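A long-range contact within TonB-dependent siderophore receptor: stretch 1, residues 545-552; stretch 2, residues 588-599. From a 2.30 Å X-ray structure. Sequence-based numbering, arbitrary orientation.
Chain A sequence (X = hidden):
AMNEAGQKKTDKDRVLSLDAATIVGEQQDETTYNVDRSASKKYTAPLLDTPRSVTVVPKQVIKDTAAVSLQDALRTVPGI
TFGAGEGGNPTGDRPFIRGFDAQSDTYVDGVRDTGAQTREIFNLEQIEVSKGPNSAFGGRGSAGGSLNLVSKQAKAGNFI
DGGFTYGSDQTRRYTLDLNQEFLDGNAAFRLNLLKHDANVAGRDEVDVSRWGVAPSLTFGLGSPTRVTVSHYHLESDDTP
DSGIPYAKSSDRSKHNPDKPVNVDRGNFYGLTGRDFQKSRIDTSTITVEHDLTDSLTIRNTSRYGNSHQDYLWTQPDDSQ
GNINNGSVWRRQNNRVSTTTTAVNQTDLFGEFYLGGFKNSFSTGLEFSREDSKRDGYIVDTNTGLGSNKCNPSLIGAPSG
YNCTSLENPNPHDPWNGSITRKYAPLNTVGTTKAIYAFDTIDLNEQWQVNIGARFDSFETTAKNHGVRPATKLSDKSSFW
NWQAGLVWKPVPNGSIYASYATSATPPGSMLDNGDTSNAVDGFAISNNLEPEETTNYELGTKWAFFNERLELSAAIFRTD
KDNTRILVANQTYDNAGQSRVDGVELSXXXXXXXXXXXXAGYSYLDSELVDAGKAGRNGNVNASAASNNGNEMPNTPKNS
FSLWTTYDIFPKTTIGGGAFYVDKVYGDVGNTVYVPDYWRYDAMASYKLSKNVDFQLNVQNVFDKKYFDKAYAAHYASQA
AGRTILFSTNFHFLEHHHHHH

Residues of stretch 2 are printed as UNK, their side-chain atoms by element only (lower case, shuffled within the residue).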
ATOM      1  N   PHE A 545      27.435  -0.306  -8.391  1.00 86.38           N
ATOM      2  CA  PHE A 545      28.796  -0.133  -7.902  1.00 89.01           C
ATOM      3  C   PHE A 545      29.155  -1.223  -6.890  1.00 90.05           C
ATOM      4  O   PHE A 545      28.318  -2.073  -6.551  1.00 85.86           O
ATOM      5  CB  PHE A 545      28.944   1.259  -7.283  1.00 91.52           C
ATOM      6  CG  PHE A 545      28.834   2.379  -8.280  1.00 94.53           C
ATOM      7  CD1 PHE A 545      29.849   2.603  -9.206  1.00 98.90           C
ATOM      8  CD2 PHE A 545      27.724   3.218  -8.298  1.00 95.37           C
ATOM      9  CE1 PHE A 545      29.762   3.643 -10.132  1.00 99.09           C
ATOM     10  CE2 PHE A 545      27.630   4.258  -9.219  1.00 96.27           C
ATOM     11  CZ  PHE A 545      28.647   4.469 -10.140  1.00 97.53           C
ATOM     12  N   PHE A 546      30.422  -1.198  -6.458  1.00 94.01           N
ATOM     13  CA  PHE A 546      30.990  -2.077  -5.419  1.00 95.68           C
ATOM     14  C   PHE A 546      30.522  -3.522  -5.564  1.00 94.06           C
ATOM     15  O   PHE A 546      29.897  -4.098  -4.668  1.00 92.20           O
ATOM     16  CB  PHE A 546      30.752  -1.501  -4.008  1.00 98.36           C
ATOM     17  CG  PHE A 546      31.314  -0.095  -3.822  1.00102.31           C
ATOM     18  CD1 PHE A 546      32.666   0.180  -4.065  1.00105.38           C
ATOM     19  CD2 PHE A 546      30.493   0.964  -3.419  1.00102.57           C
ATOM     20  CE1 PHE A 546      33.184   1.470  -3.896  1.00106.08           C
ATOM     21  CE2 PHE A 546      31.003   2.251  -3.242  1.00102.43           C
ATOM     22  CZ  PHE A 546      32.349   2.506  -3.486  1.00104.11           C
ATOM     23  N   ASN A 547      30.845  -4.069  -6.736  1.00 96.32           N
ATOM     24  CA  ASN A 547      30.519  -5.442  -7.138  1.00 97.82           C
ATOM     25  C   ASN A 547      29.016  -5.681  -7.172  1.00 98.61           C
ATOM     26  O   ASN A 547      28.541  -6.734  -6.747  1.00 96.39           O
ATOM     27  CB  ASN A 547      31.223  -6.482  -6.240  1.00 98.72           C
ATOM     28  CG  ASN A 547      32.737  -6.354  -6.268  1.00 99.84           C
ATOM     29  OD1 ASN A 547      33.390  -6.855  -7.181  1.00101.09           O
ATOM     30  ND2 ASN A 547      33.306  -5.698  -5.258  1.00 99.55           N
ATOM     31  N   GLU A 548      28.284  -4.691  -7.687  1.00100.95           N
ATOM     32  CA  GLU A 548      26.815  -4.735  -7.813  1.00 98.72           C
ATOM     33  C   GLU A 548      26.070  -4.945  -6.485  1.00 93.87           C
ATOM     34  O   GLU A 548      25.042  -5.628  -6.445  1.00 91.18           O
ATOM     35  CB  GLU A 548      26.394  -5.805  -8.826  1.00101.91           C
ATOM     36  CG  GLU A 548      27.065  -5.672 -10.191  1.00105.77           C
ATOM     37  CD  GLU A 548      27.163  -6.997 -10.937  1.00108.06           C
ATOM     38  OE1 GLU A 548      27.246  -8.056 -10.271  1.00109.04           O
ATOM     39  OE2 GLU A 548      27.170  -6.980 -12.189  1.00110.66           O
ATOM     40  N   ARG A 549      26.601  -4.364  -5.408  1.00 91.02           N
ATOM     41  CA  ARG A 549      25.946  -4.381  -4.098  1.00 89.26           C
ATOM     42  C   ARG A 549      25.314  -3.038  -3.740  1.00 83.03           C
ATOM     43  O   ARG A 549      24.659  -2.949  -2.708  1.00 78.90           O
ATOM     44  CB  ARG A 549      26.944  -4.765  -3.009  1.00 93.33           C
ATOM     45  CG  ARG A 549      27.477  -6.171  -3.134  1.00 97.18           C
ATOM     46  CD  ARG A 549      28.465  -6.467  -2.033  1.00101.13           C
ATOM     47  NE  ARG A 549      29.055  -7.795  -2.197  1.00105.41           N
ATOM     48  CZ  ARG A 549      30.112  -8.255  -1.522  1.00108.43           C
ATOM     49  NH1 ARG A 549      30.735  -7.500  -0.608  1.00110.35           N
ATOM     50  NH2 ARG A 549      30.556  -9.489  -1.766  1.00107.49           N
ATOM     51  N   LEU A 550      25.539  -2.011  -4.569  1.00 78.11           N
ATOM     52  CA  LEU A 550      24.977  -0.670  -4.398  1.00 77.18           C
ATOM     53  C   LEU A 550      24.363  -0.231  -5.722  1.00 76.15           C
ATOM     54  O   LEU A 550      25.080  -0.131  -6.710  1.00 76.79           O
ATOM     55  CB  LEU A 550      26.082   0.322  -4.013  1.00 76.90           C
ATOM     56  CG  LEU A 550      25.676   1.783  -3.740  1.00 76.75           C
ATOM     57  CD1 LEU A 550      24.792   1.879  -2.506  1.00 74.96           C
ATOM     58  CD2 LEU A 550      26.901   2.673  -3.591  1.00 77.18           C
ATOM     59  N   GLU A 551      23.055   0.032  -5.743  1.00 73.69           N
ATOM     60  CA  GLU A 551      22.393   0.548  -6.946  1.00 72.98           C
ATOM     61  C   GLU A 551      22.025   2.024  -6.729  1.00 68.69           C
ATOM     62  O   GLU A 551      21.378   2.347  -5.740  1.00 67.35           O
ATOM     63  CB  GLU A 551      21.158  -0.304  -7.305  1.00 75.15           C
ATOM     64  CG  GLU A 551      21.469  -1.653  -7.989  1.00 80.33           C
ATOM     65  CD  GLU A 551      20.544  -2.027  -9.165  1.00 83.26           C
ATOM     66  OE1 GLU A 551      20.304  -1.146 -10.024  1.00 85.91           O
ATOM     67  OE2 GLU A 551      20.075  -3.209  -9.226  1.00 81.81           O
ATOM     68  N   LEU A 552      22.477   2.902  -7.624  1.00 65.03           N
ATOM     69  CA  LEU A 552      22.055   4.302  -7.642  1.00 62.90           C
ATOM     70  C   LEU A 552      21.162   4.548  -8.853  1.00 62.23           C
ATOM     71  O   LEU A 552      21.406   3.981  -9.905  1.00 63.13           O
ATOM     72  CB  LEU A 552      23.268   5.239  -7.660  1.00 62.71           C
ATOM     73  CG  LEU A 552      24.271   5.065  -6.516  1.00 63.17           C
ATOM     74  CD1 LEU A 552      25.312   6.173  -6.561  1.00 63.87           C
ATOM     75  CD2 LEU A 552      23.589   5.076  -5.157  1.00 63.33           C
ATOM     76  N   UNK A 588      19.034   5.185  -3.799  1.00 57.24           N
ATOM     77  CA  UNK A 588      20.259   4.507  -3.422  1.00 59.88           C
ATOM     78  C   UNK A 588      19.856   3.287  -2.593  1.00 60.55           C
ATOM     79  O   UNK A 588      19.096   3.421  -1.634  1.00 60.71           O
ATOM     80  c   UNK A 588      21.158   5.443  -2.622  1.00 60.71           C
ATOM     81  N   UNK A 589      20.377   2.114  -2.952  1.00 63.17           N
ATOM     82  CA  UNK A 589      19.980   0.856  -2.332  1.00 62.82           C
ATOM     83  C   UNK A 589      21.139  -0.142  -2.285  1.00 63.66           C
ATOM     84  O   UNK A 589      21.641  -0.532  -3.333  1.00 64.72           O
ATOM     85  o   UNK A 589      19.057  -0.170  -4.382  1.00 63.49           O
ATOM     86  c   UNK A 589      18.760   0.274  -3.072  1.00 62.20           C
ATOM     87  N   UNK A 590      21.549  -0.540  -1.073  1.00 65.30           N
ATOM     88  CA  UNK A 590      22.586  -1.558  -0.858  1.00 67.27           C
ATOM     89  C   UNK A 590      23.758  -1.114   0.025  1.00 70.29           C
ATOM     90  O   UNK A 590      23.602  -0.257   0.889  1.00 71.35           O
ATOM     91  N   UNK A 591      24.932  -1.706  -0.197  1.00 73.40           N
ATOM     92  CA  UNK A 591      26.125  -1.484   0.649  1.00 76.12           C
ATOM     93  C   UNK A 591      26.973  -0.295   0.203  1.00 75.43           C
ATOM     94  O   UNK A 591      27.335  -0.184  -0.964  1.00 72.00           O
ATOM     95  c   UNK A 591      26.243  -6.126   2.398  1.00 86.36           C
ATOM     96  c   UNK A 591      26.998  -2.746   0.717  1.00 78.72           C
ATOM     97  c   UNK A 591      26.391  -3.793   1.641  1.00 81.61           C
ATOM     98  c   UNK A 591      27.104  -5.119   1.653  1.00 84.58           C
ATOM     99  n   UNK A 591      26.896  -7.458   2.521  1.00 89.05           N
ATOM    100  N   UNK A 592      27.284   0.590   1.148  1.00 75.04           N
ATOM    101  CA  UNK A 592      28.215   1.689   0.907  1.00 76.76           C
ATOM    102  C   UNK A 592      29.644   1.213   1.208  1.00 76.13           C
ATOM    103  O   UNK A 592      30.560   1.437   0.418  1.00 76.15           O
ATOM    104  c   UNK A 592      26.086   4.490   2.572  1.00 78.50           C
ATOM    105  c   UNK A 592      26.456   3.491   1.488  1.00 77.69           C
ATOM    106  c   UNK A 592      26.401   4.143   0.115  1.00 76.24           C
ATOM    107  c   UNK A 592      27.842   2.896   1.765  1.00 77.16           C
ATOM    108  N   UNK A 593      29.810   0.576   2.365  1.00 74.50           N
ATOM    109  CA  UNK A 593      31.008  -0.171   2.730  1.00 73.46           C
ATOM    110  C   UNK A 593      30.544  -1.562   3.147  1.00 72.37           C
ATOM    111  O   UNK A 593      29.369  -1.885   3.032  1.00 70.92           O
ATOM    112  o   UNK A 593      30.991   0.346   5.100  1.00 71.29           O
ATOM    113  c   UNK A 593      32.005   1.972   3.613  1.00 73.62           C
ATOM    114  c   UNK A 593      31.755   0.499   3.898  1.00 73.46           C
ATOM    115  N   UNK A 594      31.460  -2.388   3.628  1.00 74.67           N
ATOM    116  CA  UNK A 594      31.106  -3.736   4.074  1.00 77.10           C
ATOM    117  C   UNK A 594      30.140  -3.748   5.253  1.00 74.37           C
ATOM    118  O   UNK A 594      29.320  -4.662   5.360  1.00 71.67           O
ATOM    119  o   UNK A 594      32.638  -5.768   1.027  1.00 93.99           O
ATOM    120  o   UNK A 594      31.562  -6.651   2.740  1.00 88.68           O
ATOM    121  c   UNK A 594      32.365  -4.539   4.431  1.00 82.17           C
ATOM    122  c   UNK A 594      32.411  -5.860   2.260  1.00 90.00           C
ATOM    123  c   UNK A 594      33.190  -4.965   3.219  1.00 87.13           C
ATOM    124  N   UNK A 595      30.231  -2.738   6.116  1.00 72.86           N
ATOM    125  CA  UNK A 595      29.405  -2.656   7.325  1.00 71.42           C
ATOM    126  C   UNK A 595      28.213  -1.695   7.238  1.00 68.04           C
ATOM    127  O   UNK A 595      27.328  -1.762   8.072  1.00 64.41           O
ATOM    128  n   UNK A 595      33.836  -3.211  11.720  1.00 76.59           N
ATOM    129  c   UNK A 595      32.189  -2.681  10.016  1.00 75.66           C
ATOM    130  c   UNK A 595      33.040  -3.777  10.611  1.00 76.05           C
ATOM    131  c   UNK A 595      30.284  -2.245   8.502  1.00 72.82           C
ATOM    132  c   UNK A 595      31.451  -3.165   8.771  1.00 74.77           C
ATOM    133  N   UNK A 596      28.179  -0.839   6.217  1.00 67.51           N
ATOM    134  CA  UNK A 596      27.256   0.286   6.159  1.00 68.24           C
ATOM    135  C   UNK A 596      26.269   0.114   4.994  1.00 68.37           C
ATOM    136  O   UNK A 596      26.660   0.230   3.831  1.00 67.95           O
ATOM    137  c   UNK A 596      26.661   5.063   5.946  1.00 70.29           C
ATOM    138  c   UNK A 596      27.281   2.864   6.111  1.00 69.98           C
ATOM    139  c   UNK A 596      27.693   4.151   5.633  1.00 71.34           C
ATOM    140  c   UNK A 596      28.829   4.621   4.955  1.00 72.03           C
ATOM    141  n   UNK A 596      25.683   4.360   6.598  1.00 70.16           N
ATOM    142  c   UNK A 596      28.060   1.587   6.022  1.00 69.49           C
ATOM    143  c   UNK A 596      28.896   5.969   4.619  1.00 72.26           C
ATOM    144  c   UNK A 596      26.066   3.048   6.698  1.00 69.91           C
ATOM    145  c   UNK A 596      27.848   6.855   4.952  1.00 71.78           C
ATOM    146  c   UNK A 596      26.727   6.421   5.612  1.00 69.68           C
ATOM    147  N   UNK A 597      25.000  -0.159   5.330  1.00 66.07           N
ATOM    148  CA  UNK A 597      23.925  -0.335   4.349  1.00 65.56           C
ATOM    149  C   UNK A 597      22.999   0.874   4.276  1.00 63.31           C
ATOM    150  O   UNK A 597      22.825   1.606   5.245  1.00 62.49           O
ATOM    151  n   UNK A 597      21.720  -5.692   5.848  1.00 68.71           N
ATOM    152  c   UNK A 597      22.984  -4.070   4.472  1.00 68.04           C
ATOM    153  c   UNK A 597      22.340  -4.340   5.818  1.00 69.04           C
ATOM    154  c   UNK A 597      23.882  -2.855   4.531  1.00 67.00           C
ATOM    155  c   UNK A 597      23.092  -1.576   4.673  1.00 65.31           C
ATOM    156  N   UNK A 598      22.387   1.054   3.112  1.00 61.10           N
ATOM    157  CA  UNK A 598      21.506   2.180   2.870  1.00 59.07           C
ATOM    158  C   UNK A 598      20.318   1.793   1.963  1.00 57.05           C
ATOM    159  O   UNK A 598      20.459   0.998   1.029  1.00 55.04           O
ATOM    160  c   UNK A 598      21.554   4.685   2.549  1.00 61.17           C
ATOM    161  c   UNK A 598      22.305   3.386   2.318  1.00 60.56           C
ATOM    162  c   UNK A 598      22.643   3.211   0.844  1.00 61.49           C
ATOM    163  N   UNK A 599      19.145   2.336   2.295  1.00 53.56           N
ATOM    164  CA  UNK A 599      17.965   2.253   1.457  1.00 52.30           C
ATOM    165  C   UNK A 599      17.311   3.625   1.538  1.00 50.61           C
ATOM    166  O   UNK A 599      16.845   4.024   2.598  1.00 49.48           O
ATOM    167  c   UNK A 599      17.044   1.161   1.976  1.00 53.15           C
ATOM    168  c   UNK A 599      16.034   0.007  -0.022  1.00 54.92           C
ATOM    169  c   UNK A 599      14.962  -0.288  -0.858  1.00 54.30           C
ATOM    170  c   UNK A 599      13.536   1.113   0.513  1.00 53.40           C
ATOM    171  c   UNK A 599      14.617   1.406   1.345  1.00 52.74           C
ATOM    172  c   UNK A 599      13.707   0.263  -0.588  1.00 53.75           C
ATOM    173  c   UNK A 599      15.880   0.864   1.080  1.00 53.81           C
TER

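Position 588 carries a single carbon, CB, which lies 3.5 Å from CD2 of Leu 552 on the face of the sheet that both share; one carbon and nothing more is alanine, Ala 588.

At 589 there is one carbon and then one oxygen, and CB of Glu 551 lies 3.6 Å from that oxygen: Ser 589. Its backbone closes a ring with Glu 551, whose N reaches Ser 589 O at 2.9 Å, while Ser 589 N reaches Glu 551 O at 3.0 Å.

Position 590 has no side-chain atoms, so it is Gly 590. With phi 125° and psi -152°, a CB would jam against the preceding carbonyl and fall 1.9 Å from Arg 549 O. Without one, CA of Gly 590 approaches Arg 549 O to 3.1 Å as the chain turns its corner.

Position 591 shows four carbons in a row ending in nitrogen; its backbone N donates to Arg 549 O at 2.8 Å, and its third side-chain carbon lies 4.2 Å from CD of Arg 549. This is Lys 591, so two cationic side chains pack through their aliphatic parts.

Position 592 has four carbons forked at the second. Its CA-to-CB bond points away, yet a carbon at the end of the fork comes back to 3.8 Å from CD1 of Leu 550, and its backbone O sits 3.8 Å from CE2 of Phe 546: Leu 592.

At 593, one carbon bears an oxygen and a carbon: Thr 593, which does not touch stretch 1. Its OG1 accepts weak hydrogen bonds from N of 595 and N of 596 within the turn.

Position 594 has three carbons, the last bearing two oxygens, one near the guanidinium edge of Arg 549: Glu 594. OE2 forms a salt bridge with NH1 of Arg 549 at 3.0 Å.

Position 595, four carbons ending in nitrogen, is Lys 595; position 596, one carbon and fused rings holding eight carbons and one nitrogen, is Trp 596; position 597, again four carbons and a nitrogen, is Lys 597. None touches stretch 1.

Position 598 has one carbon bearing two more, one of them 4.2 Å from CD1 of Leu 550: Val 598. Position 599, one carbon and a six-carbon ring, is Phe 599, out of reach.

The contact works by antiparallel pairing up to a glycine corner. Backbone hydrogen bonds set the register, CD1 of Leu 550 packs near both CD2 of Leu 592 and CG1 of Val 598, and the Arg 549 to Glu 594 salt bridge links the two loops at the surface.

Stretch 2 588-599: ASGKLTEKWKVF
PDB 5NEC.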